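Local coordinates for copper-sensitive operon repressor (CsoR) (Geobacillus thermodenitrificans, PDB 4M1P), which represses transcription by binding operator DNA and senses Cu(I), whose binding switches the repressor allosterically, at the interface of chains A and B. Residues are numbered along the deposited sequence; one frame, centred on the assembly and turned at random. Chains: chain A/B, Copper-sensitive operon repressor (CsoR).

Contact 1: the interface of chains A and B. Residues chain A 11, 13-14, 16-17, 73-74, 78; chain B 42-43, 46-49, 52.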
loop_
_atom_site.group_PDB
_atom_site.type_symbol
_atom_site.label_atom_id
_atom_site.label_comp_id
_atom_site.label_asym_id
_atom_site.label_seq_id
_atom_site.Cartn_x
_atom_site.Cartn_y
_atom_site.Cartn_z
ATOM N N HIS A 11 -9.665 -23.527 15.889
ATOM C CA HIS A 11 -8.747 -22.857 14.969
ATOM C C HIS A 11 -7.422 -23.600 14.873
ATOM O O HIS A 11 -7.204 -24.580 15.587
ATOM C CB HIS A 11 -8.513 -21.401 15.390
ATOM C CG HIS A 11 -8.010 -21.244 16.796
ATOM N ND1 HIS A 11 -6.810 -21.767 17.220
ATOM C CD2 HIS A 11 -8.549 -20.614 17.866
ATOM C CE1 HIS A 11 -6.630 -21.471 18.499
ATOM N NE2 HIS A 11 -7.671 -20.773 18.911
ATOM N N THR A 13 -3.294 -24.488 15.085
ATOM C CA THR A 13 -2.384 -24.570 16.226
ATOM C C THR A 13 -1.903 -23.187 16.655
ATOM O O THR A 13 -1.597 -22.343 15.807
ATOM C CB THR A 13 -1.136 -25.393 15.874
ATOM O OG1 THR A 13 -1.525 -26.629 15.265
ATOM C CG2 THR A 13 -0.315 -25.675 17.118
ATOM N N MET A 14 -1.828 -22.951 17.963
ATOM C CA MET A 14 -1.251 -21.706 18.468
ATOM C C MET A 14 -0.245 -21.940 19.597
ATOM O O MET A 14 -0.517 -22.679 20.542
ATOM C CB MET A 14 -2.342 -20.746 18.947
ATOM C CG MET A 14 -1.788 -19.420 19.443
ATOM S SD MET A 14 -3.023 -18.384 20.231
ATOM C CE MET A 14 -2.044 -16.928 20.604
ATOM N N PRO A 16 1.110 -20.261 22.723
ATOM C CA PRO A 16 0.623 -19.179 23.592
ATOM C C PRO A 16 1.685 -18.105 23.817
ATOM O O PRO A 16 2.872 -18.423 23.813
ATOM C CB PRO A 16 0.330 -19.897 24.913
ATOM C CG PRO A 16 0.194 -21.344 24.554
ATOM C CD PRO A 16 1.145 -21.558 23.420
ATOM N N ARG A 17 1.266 -16.857 24.010
ATOM C CA ARG A 17 2.212 -15.770 24.249
ATOM C C ARG A 17 2.760 -15.792 25.664
ATOM O O ARG A 17 2.068 -16.188 26.602
ATOM C CB ARG A 17 1.562 -14.415 23.979
ATOM C CG ARG A 17 1.117 -14.259 22.556
ATOM C CD ARG A 17 0.381 -12.966 22.306
ATOM N NE ARG A 17 -0.247 -13.047 20.997
ATOM C CZ ARG A 17 -1.499 -13.440 20.801
ATOM N NH1 ARG A 17 -2.272 -13.751 21.836
ATOM N NH2 ARG A 17 -1.986 -13.506 19.570
ATOM N N ARG A 73 5.580 -13.671 13.793
ATOM C CA ARG A 73 5.518 -14.506 14.978
ATOM C C ARG A 73 4.627 -15.710 14.702
ATOM O O ARG A 73 5.029 -16.850 14.935
ATOM C CB ARG A 73 5.002 -13.705 16.177
ATOM C CG ARG A 73 5.339 -14.296 17.532
ATOM C CD ARG A 73 4.379 -15.411 17.921
ATOM N NE ARG A 73 4.413 -15.680 19.354
ATOM C CZ ARG A 73 3.626 -16.558 19.964
ATOM N NH1 ARG A 73 2.747 -17.262 19.260
ATOM N NH2 ARG A 73 3.719 -16.734 21.275
ATOM N N HIS A 74 3.430 -15.460 14.181
ATOM C CA HIS A 74 2.476 -16.539 13.937
ATOM C C HIS A 74 3.041 -17.559 12.949
ATOM O O HIS A 74 2.912 -18.766 13.150
ATOM C CB HIS A 74 1.148 -15.977 13.424
ATOM C CG HIS A 74 0.086 -17.013 13.228
ATOM N ND1 HIS A 74 -0.437 -17.760 14.261
ATOM C CD2 HIS A 74 -0.557 -17.431 12.106
ATOM C CE1 HIS A 74 -1.347 -18.585 13.796
ATOM N NE2 HIS A 74 -1.442 -18.407 12.481
ATOM N N CYS A 78 3.637 -20.617 15.409
ATOM C CA CYS A 78 2.357 -21.324 15.366
ATOM C C CYS A 78 2.161 -22.151 14.086
ATOM O O CYS A 78 1.898 -23.352 14.157
ATOM C CB CYS A 78 1.188 -20.350 15.558
ATOM S SG CYS A 78 1.241 -19.383 17.095
ATOM N N MET B 42 -7.804 -8.612 23.312
ATOM C CA MET B 42 -7.533 -9.847 22.578
ATOM C C MET B 42 -6.147 -10.403 22.891
ATOM O O MET B 42 -5.996 -11.599 23.145
ATOM C CB MET B 42 -7.674 -9.629 21.069
ATOM C CG MET B 42 -9.096 -9.351 20.614
ATOM S SD MET B 42 -9.254 -9.205 18.825
ATOM C CE MET B 42 -9.010 -10.914 18.357
ATOM N N VAL B 43 -5.141 -9.533 22.877
ATOM C CA VAL B 43 -3.768 -9.940 23.160
ATOM C C VAL B 43 -3.647 -10.442 24.595
ATOM O O VAL B 43 -2.993 -11.456 24.858
ATOM C CB VAL B 43 -2.777 -8.782 22.936
ATOM C CG1 VAL B 43 -1.366 -9.195 23.319
ATOM C CG2 VAL B 43 -2.816 -8.320 21.486
ATOM N N ASN B 46 -4.975 -13.735 25.318
ATOM C CA ASN B 46 -4.207 -14.694 24.528
ATOM C C ASN B 46 -5.017 -15.291 23.368
ATOM O O ASN B 46 -4.958 -16.491 23.111
ATOM C CB ASN B 46 -3.642 -15.803 25.426
ATOM C CG ASN B 46 -2.157 -16.047 25.195
ATOM O OD1 ASN B 46 -1.669 -15.970 24.068
ATOM N ND2 ASN B 46 -1.433 -16.348 26.270
ATOM N N ARG B 47 -5.773 -14.446 22.674
ATOM C CA ARG B 47 -6.588 -14.904 21.556
ATOM C C ARG B 47 -5.730 -15.240 20.339
ATOM O O ARG B 47 -4.558 -14.856 20.271
ATOM C CB ARG B 47 -7.686 -13.886 21.218
ATOM C CG ARG B 47 -8.853 -13.915 22.215
ATOM C CD ARG B 47 -10.130 -13.294 21.657
ATOM N NE ARG B 47 -10.626 -14.005 20.480
ATOM C CZ ARG B 47 -11.604 -13.561 19.695
ATOM N NH1 ARG B 47 -12.201 -12.408 19.959
ATOM N NH2 ARG B 47 -11.987 -14.268 18.641
ATOM N N TYR B 48 -6.317 -15.981 19.401
ATOM C CA TYR B 48 -5.614 -16.473 18.219
ATOM C C TYR B 48 -5.032 -15.339 17.386
ATOM O O TYR B 48 -5.723 -14.353 17.106
ATOM C CB TYR B 48 -6.570 -17.302 17.362
ATOM C CG TYR B 48 -5.905 -18.162 16.302
ATOM C CD1 TYR B 48 -6.453 -18.271 15.027
ATOM C CD2 TYR B 48 -4.744 -18.875 16.578
ATOM C CE1 TYR B 48 -5.871 -19.063 14.065
ATOM C CE2 TYR B 48 -4.151 -19.665 15.616
ATOM C CZ TYR B 48 -4.718 -19.754 14.361
ATOM O OH TYR B 48 -4.126 -20.544 13.402
ATOM N N CYS B 49 -3.766 -15.489 16.990
ATOM C CA CYS B 49 -3.052 -14.472 16.216
ATOM C C CYS B 49 -3.802 -14.034 14.956
ATOM O O CYS B 49 -3.745 -12.867 14.576
ATOM C CB CYS B 49 -1.656 -14.966 15.815
ATOM S SG CYS B 49 -0.558 -15.482 17.165
ATOM N N ILE B 52 -6.639 -11.653 15.749
ATOM C CA ILE B 52 -6.053 -10.355 16.051
ATOM C C ILE B 52 -5.653 -9.613 14.772
ATOM O O ILE B 52 -5.925 -8.420 14.626
ATOM C CB ILE B 52 -4.868 -10.509 17.012
ATOM C CG1 ILE B 52 -5.393 -10.927 18.386
ATOM C CG2 ILE B 52 -4.062 -9.230 17.100
ATOM C CD1 ILE B 52 -4.343 -11.000 19.462
HETATM O O HOH W 1 -1.635 -22.264 13.018
#
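The chain A backbone runs extended from A:His11 through A:Arg17, past the turn of chain B where helix 19-44 ends and helix 49-85 begins; in that turn B:Asn46 has positive phi (54°) and B:Tyr48 is extended. B:Tyr48 is the hub. Its CG stands anti to the backbone N (chi1 -165°), which sends the ring across to chain A, where the imidazole of A:His11 stacks on one face, centroids 4.0 Å apart and planes nearly parallel. A:His74 meets the same phenol edge-on: its ring stands almost perpendicular, with CE1 3.5 Å from B:Tyr48 CE2 and the phenol OH lying in the imidazole plane. A water links that OH to the carbonyl O of A:Thr13, 2.8 Å from the water oxygen.

A:Arg17 does the polar work. Extended from CG to NE, it lays its guanidinium end-on against the main-chain O of B:Arg47, with NH1 and NH2 each 3.0 Å from that oxygen and nearly coplanar with it. The NH1 bond falls on a lone pair, whereas the NH2 bond runs almost along the C=O axis. At the other end of the residue, its backbone N gives a nearly straight bond to the side-chain OD1 of B:Asn46 (3.1 Å). The methyl CE of A:Met14 lies over the rim of one guanidinium face, and the SD of A:Met14 packs 3.8 Å from CA of B:Tyr48.

Beside this grip sits the Cu(I) site, with A:His74 and A:Cys78 as the chain A ligands and B:Cys49 as the cysteine from chain B. A:His74, with CG anti to the backbone N, brings ND1 within 3.7 Å of B:Cys49 SG; A:Cys78 SG lies 4.3 Å from that same thiol sulfur. The guanidinium of A:Arg17 next to B:Cys49 would probably favour the thiolate. Copper is thus sensed between subunits: its ligands come from both chains, and the N-terminal segment of one subunit is locked over the helix start of the other.

Contact 2: the interface of chains A and B. Residues chain A 29-30, 32-33, 36; chain B 33, 36-37, 40.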
loop_
_atom_site.group_PDB
_atom_site.type_symbol
_atom_site.label_atom_id
_atom_site.label_comp_id
_atom_site.label_asym_id
_atom_site.label_seq_id
_atom_site.Cartn_x
_atom_site.Cartn_y
_atom_site.Cartn_z
ATOM N N LEU A 29 0.702 -1.102 21.411
ATOM C CA LEU A 29 -0.709 -0.766 21.250
ATOM C C LEU A 29 -1.114 0.410 22.144
ATOM O O LEU A 29 -1.956 1.229 21.760
ATOM C CB LEU A 29 -1.589 -1.980 21.541
ATOM C CG LEU A 29 -1.278 -3.279 20.793
ATOM C CD1 LEU A 29 -2.258 -4.369 21.204
ATOM C CD2 LEU A 29 -1.302 -3.074 19.289
ATOM N N LYS A 30 -0.524 0.494 23.337
ATOM C CA LYS A 30 -0.756 1.642 24.205
ATOM C C LYS A 30 -0.261 2.917 23.522
ATOM O O LYS A 30 -1.010 3.886 23.392
ATOM C CB LYS A 30 -0.071 1.463 25.564
ATOM C CG LYS A 30 -0.782 0.492 26.508
ATOM C CD LYS A 30 -2.181 0.966 26.873
ATOM C CE LYS A 30 -2.923 -0.076 27.693
ATOM N NZ LYS A 30 -2.222 -0.393 28.967
ATOM N N ILE A 32 0.241 3.445 20.434
ATOM C CA ILE A 32 -0.707 3.669 19.351
ATOM C C ILE A 32 -2.040 4.235 19.864
ATOM O O ILE A 32 -2.581 5.164 19.263
ATOM C CB ILE A 32 -0.926 2.399 18.513
ATOM C CG1 ILE A 32 0.309 2.097 17.662
ATOM C CG2 ILE A 32 -2.120 2.556 17.595
ATOM C CD1 ILE A 32 0.152 0.858 16.787
ATOM N N GLU A 33 -2.553 3.697 20.974
ATOM C CA GLU A 33 -3.773 4.233 21.589
ATOM C C GLU A 33 -3.581 5.711 21.926
ATOM O O GLU A 33 -4.464 6.540 21.678
ATOM C CB GLU A 33 -4.176 3.445 22.855
ATOM C CG GLU A 33 -5.468 3.965 23.508
ATOM C CD GLU A 33 -5.758 3.396 24.905
ATOM O OE1 GLU A 33 -5.230 2.319 25.251
ATOM O OE2 GLU A 33 -6.531 4.035 25.654
ATOM N N VAL A 36 -3.681 7.813 18.862
ATOM C CA VAL A 36 -5.080 7.950 18.462
ATOM C C VAL A 36 -5.832 9.019 19.273
ATOM O O VAL A 36 -6.607 9.804 18.715
ATOM C CB VAL A 36 -5.825 6.597 18.503
ATOM C CG1 VAL A 36 -7.293 6.779 18.176
ATOM C CG2 VAL A 36 -5.199 5.624 17.515
ATOM N N GLU B 33 -10.420 3.932 18.332
ATOM C CA GLU B 33 -9.846 3.775 19.674
ATOM C C GLU B 33 -10.360 2.487 20.314
ATOM O O GLU B 33 -9.594 1.727 20.919
ATOM C CB GLU B 33 -10.160 4.985 20.582
ATOM C CG GLU B 33 -9.548 4.866 21.987
ATOM C CD GLU B 33 -10.054 5.903 23.001
ATOM O OE1 GLU B 33 -10.560 6.967 22.590
ATOM O OE2 GLU B 33 -9.930 5.645 24.219
ATOM N N VAL B 36 -8.750 -0.502 18.803
ATOM C CA VAL B 36 -7.401 -0.609 19.357
ATOM C C VAL B 36 -7.379 -1.250 20.755
ATOM O O VAL B 36 -6.518 -2.086 21.052
ATOM C CB VAL B 36 -6.671 0.752 19.358
ATOM C CG1 VAL B 36 -5.314 0.635 20.022
ATOM C CG2 VAL B 36 -6.501 1.256 17.933
ATOM N N ARG B 37 -8.325 -0.881 21.612
ATOM C CA ARG B 37 -8.385 -1.497 22.936
ATOM C C ARG B 37 -8.985 -2.895 22.856
ATOM O O ARG B 37 -8.628 -3.779 23.637
ATOM C CB ARG B 37 -9.155 -0.613 23.921
ATOM C CG ARG B 37 -8.451 0.704 24.184
ATOM C CD ARG B 37 -9.287 1.649 24.997
ATOM N NE ARG B 37 -9.666 1.082 26.281
ATOM C CZ ARG B 37 -10.278 1.775 27.232
ATOM N NH1 ARG B 37 -10.561 3.050 27.024
ATOM N NH2 ARG B 37 -10.600 1.201 28.384
ATOM N N GLN B 40 -6.142 -4.834 22.193
ATOM C CA GLN B 40 -5.472 -4.947 23.482
ATOM C C GLN B 40 -6.048 -6.090 24.324
ATOM O O GLN B 40 -5.304 -6.942 24.809
ATOM C CB GLN B 40 -5.570 -3.622 24.236
ATOM C CG GLN B 40 -4.674 -2.516 23.675
ATOM C CD GLN B 40 -4.898 -1.180 24.350
ATOM O OE1 GLN B 40 -5.885 -0.987 25.061
ATOM N NE2 GLN B 40 -3.977 -0.249 24.135
#
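Two copies of helix 19-44, one from each chain, pack antiparallel here as part of the two-fold subunit interface, which helps hold the two chains together; the packing is closest where B:Val36 and B:Gln40 press against A:Leu29 and A:Glu33. B:Val36 points its CG1 branch, anti to its own backbone N (chi1 176°), between the carbonyl O of A:Leu29 and the CB of A:Glu33, 4.1 Å from the latter. B:Gln40 is extended beyond CG and slides past A:Leu29 in the opposite direction, so that its CG rests 3.8 Å from A:Leu29 CB and close to the CD1 methyl. The bent chain of A:Lys30 crosses B:Gln40 at about a right angle and lays its CD and CE methylenes beside the amide.

A:Glu33 reaches out with CG anti to its backbone N (chi1 -179°) and the chain extended. Its OE1 accepts a hydrogen bond from B:Gln40 NE2 at 3.1 Å, on the anti lone pair, away from the other oxygen. The acceptor lies close to the amide plane, although amide and carboxylate are turned 58° against each other. An alanine in place of B:Gln40 would probably leave the OE1 of A:Glu33 without this donor and remove the CG methylene that packs on A:Leu29, loosening the helix crossing.

Around this patch the fit is looser. On one flank A:Ile32 CG2 stays 4.4 Å from B:Val36 CG1; toward B:Glu33, A:Val36 barely touches. The carboxylates of A:Glu33 and B:Glu33 come near each other, like charges that would probably repel; the nearby positive charge of B:Arg37 is likely to offset this. Its CG and CD lie along the carboxylate of A:Glu33, while its guanidinium receives B:Glu33 at its edge in a long salt bridge within chain B, B:Arg37 NH1 standing 3.9 Å from B:Glu33 OE2.

Contact 1 and contact 2 lie about 18 Å apart, measured between the centres of their C-alpha atoms, and share no residue. Helix 19-44 of chain B joins them: turns of its second half serve contact 2, while its last turn, with B:Met42 and B:Val43, leads into the segment used in contact 1. On chain A, the N-terminal segment and helix 49-85 serve contact 1, and helix 19-44 serves contact 2. Because the interface is two-fold symmetric, both recur with chains exchanged. A change at the copper site could be passed along helix 19-44 to the helix pairing of contact 2, although the structure alone does not show this.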